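Local coordinates for prolyl-tRNA synthetase (Naegleria fowleri, PDB 6UYH), which probably attaches proline to its cognate tRNA through an ATP-activated prolyl-adenylate, as a class II aminoacyl-tRNA synthetase, at residues I417-T422 and S484-E489. Sequence-based numbering, arbitrary orientation.
Sequences IVVTRT and SFPSLE. With EDO (1,2-ethanediol), chain B.
The Pro486 ring meets both Val419 and Arg421 through its CG, and the apolar side of the contact is small: CG of the proline ring lies 3.9 Å from Val419 CG1. That methyl is anti to the backbone N (chi1 177°), and it also sits against one face of the Arg421 guanidinium, nearer the periphery of the group than its centre. The arginine runs out extended from CG to NE and passes the proline at a slant, its NH2 3.6 Å from Pro486 CG. Trp506 of strand 505-512 touches Val419, Arg421 and Leu488, and its NE1 is hydrogen-bonded to Pro486 O. Here, in the C-terminal region of prolyl-tRNA synthetase, strand 417-419 runs parallel to strand 435-440, while the loop leading from strand 474-479 to strand 505-512 contributes residues 484-489. The polar side is looser and bridged by solvent. Arg421 NE donates to a water at 2.9 Å, and that water donates in turn to Ser487 O, 2.8 Å away. Off the NH1/NH2 edge, both nitrogens grip the two hydroxyls of a 1,2-ethanediol, probably from the crystallisation liquor, with Arg421 NH2 2.7 Å from its O2. Farther along, Ser487 OG accepts from Glu489 N at 3.0 Å, forming an ST turn.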
loop_
_atom_site.group_PDB
_atom_site.type_symbol
_atom_site.label_atom_id
_atom_site.label_comp_id
_atom_site.label_asym_id
_atom_site.label_seq_id
_atom_site.Cartn_x
_atom_site.Cartn_y
_atom_site.Cartn_z
ATOM N N ILE A 417 -34.048 -6.420 -13.957
ATOM C CA ILE A 417 -34.573 -5.113 -13.572
ATOM C C ILE A 417 -35.980 -5.012 -14.145
ATOM O O ILE A 417 -36.161 -5.036 -15.368
ATOM C CB ILE A 417 -33.685 -3.968 -14.075
ATOM C CG1 ILE A 417 -32.316 -4.012 -13.396
ATOM C CG2 ILE A 417 -34.349 -2.625 -13.794
ATOM C CD1 ILE A 417 -31.279 -3.128 -14.081
ATOM N N VAL A 418 -36.972 -4.919 -13.264
ATOM C CA VAL A 418 -38.378 -4.950 -13.636
ATOM C C VAL A 418 -39.005 -3.621 -13.241
ATOM O O VAL A 418 -38.852 -3.180 -12.097
ATOM C CB VAL A 418 -39.111 -6.108 -12.940
ATOM C CG1 VAL A 418 -40.578 -6.107 -13.314
ATOM C CG2 VAL A 418 -38.447 -7.442 -13.292
ATOM N N VAL A 419 -39.732 -3.010 -14.172
ATOM C CA VAL A 419 -40.554 -1.843 -13.853
ATOM C C VAL A 419 -41.778 -2.309 -13.072
ATOM O O VAL A 419 -42.591 -3.096 -13.575
ATOM C CB VAL A 419 -40.977 -1.109 -15.131
ATOM C CG1 VAL A 419 -41.895 0.068 -14.791
ATOM C CG2 VAL A 419 -39.766 -0.640 -15.907
ATOM N N THR A 420 -41.927 -1.819 -11.845
ATOM C CA THR A 420 -43.022 -2.241 -10.972
ATOM C C THR A 420 -43.821 -1.000 -10.578
ATOM O O THR A 420 -43.432 -0.258 -9.669
ATOM C CB THR A 420 -42.494 -3.011 -9.754
ATOM O OG1 THR A 420 -41.587 -2.202 -8.996
ATOM C CG2 THR A 420 -41.756 -4.266 -10.203
ATOM N N ARG A 421 -44.945 -0.778 -11.265
ATOM C CA ARG A 421 -45.734 0.426 -11.043
ATOM C C ARG A 421 -46.615 0.353 -9.802
ATOM O O ARG A 421 -47.054 1.404 -9.318
ATOM C CB ARG A 421 -46.603 0.708 -12.274
ATOM C CG ARG A 421 -45.795 1.086 -13.517
ATOM C CD ARG A 421 -46.692 0.997 -14.742
ATOM N NE ARG A 421 -46.014 1.304 -15.997
ATOM C CZ ARG A 421 -45.299 0.430 -16.697
ATOM N NH1 ARG A 421 -45.132 -0.809 -16.252
ATOM N NH2 ARG A 421 -44.741 0.798 -17.842
ATOM N N THR A 422 -46.897 -0.846 -9.290
ATOM C CA THR A 422 -47.805 -1.042 -8.166
ATOM C C THR A 422 -47.180 -1.996 -7.157
ATOM O O THR A 422 -46.244 -2.740 -7.468
ATOM C CB THR A 422 -49.168 -1.605 -8.610
ATOM O OG1 THR A 422 -48.988 -2.917 -9.157
ATOM C CG2 THR A 422 -49.821 -0.697 -9.635
ATOM N N SER A 484 -34.686 6.080 -20.626
ATOM C CA SER A 484 -35.351 4.900 -21.171
ATOM C C SER A 484 -36.553 4.456 -20.348
ATOM O O SER A 484 -37.216 3.483 -20.723
ATOM C CB SER A 484 -34.367 3.732 -21.277
ATOM O OG SER A 484 -34.155 3.145 -20.000
ATOM N N PHE A 485 -36.847 5.133 -19.241
ATOM C CA PHE A 485 -37.891 4.685 -18.334
ATOM C C PHE A 485 -39.266 5.133 -18.831
ATOM O O PHE A 485 -39.382 6.112 -19.576
ATOM C CB PHE A 485 -37.638 5.226 -16.924
ATOM C CG PHE A 485 -36.338 4.754 -16.310
ATOM C CD1 PHE A 485 -35.683 3.628 -16.796
ATOM C CD2 PHE A 485 -35.766 5.445 -15.251
ATOM C CE1 PHE A 485 -34.489 3.198 -16.234
ATOM C CE2 PHE A 485 -34.559 5.017 -14.683
ATOM C CZ PHE A 485 -33.922 3.897 -15.179
ATOM N N PRO A 486 -40.323 4.430 -18.446
ATOM C CA PRO A 486 -41.661 4.759 -18.939
ATOM C C PRO A 486 -42.241 5.980 -18.230
ATOM O O PRO A 486 -41.633 6.574 -17.338
ATOM C CB PRO A 486 -42.474 3.493 -18.645
ATOM C CG PRO A 486 -41.736 2.782 -17.585
ATOM C CD PRO A 486 -40.290 3.147 -17.720
ATOM N N SER A 487 -43.441 6.351 -18.663
ATOM C CA SER A 487 -44.107 7.538 -18.147
ATOM C C SER A 487 -44.514 7.349 -16.689
ATOM O O SER A 487 -44.890 6.252 -16.270
ATOM C CB SER A 487 -45.350 7.850 -18.985
ATOM O OG SER A 487 -46.079 8.923 -18.416
ATOM N N LEU A 488 -44.441 8.432 -15.920
ATOM C CA LEU A 488 -44.939 8.457 -14.550
ATOM C C LEU A 488 -46.401 8.872 -14.460
ATOM O O LEU A 488 -46.951 8.913 -13.351
ATOM C CB LEU A 488 -44.088 9.407 -13.700
ATOM C CG LEU A 488 -42.644 8.973 -13.466
ATOM C CD1 LEU A 488 -41.789 10.148 -12.966
ATOM C CD2 LEU A 488 -42.624 7.826 -12.481
ATOM N N GLU A 489 -47.041 9.164 -15.593
ATOM C CA GLU A 489 -48.394 9.703 -15.578
ATOM C C GLU A 489 -49.347 8.756 -14.857
ATOM O O GLU A 489 -49.390 7.558 -15.151
ATOM C CB GLU A 489 -48.861 9.955 -17.015
ATOM C CG GLU A 489 -50.291 10.426 -17.145
ATOM C CD GLU A 489 -50.701 10.669 -18.600
ATOM O OE1 GLU A 489 -49.827 10.595 -19.492
ATOM O OE2 GLU A 489 -51.901 10.938 -18.845
HETATM C C1 EDO B . -43.112 -2.981 -19.009
HETATM O O1 EDO B . -43.920 -2.991 -17.830
HETATM C C2 EDO B . -42.193 -1.770 -18.976
HETATM O O2 EDO B . -42.941 -0.605 -19.336
HETATM O O HOH W 1 -45.811 3.831 -17.358
#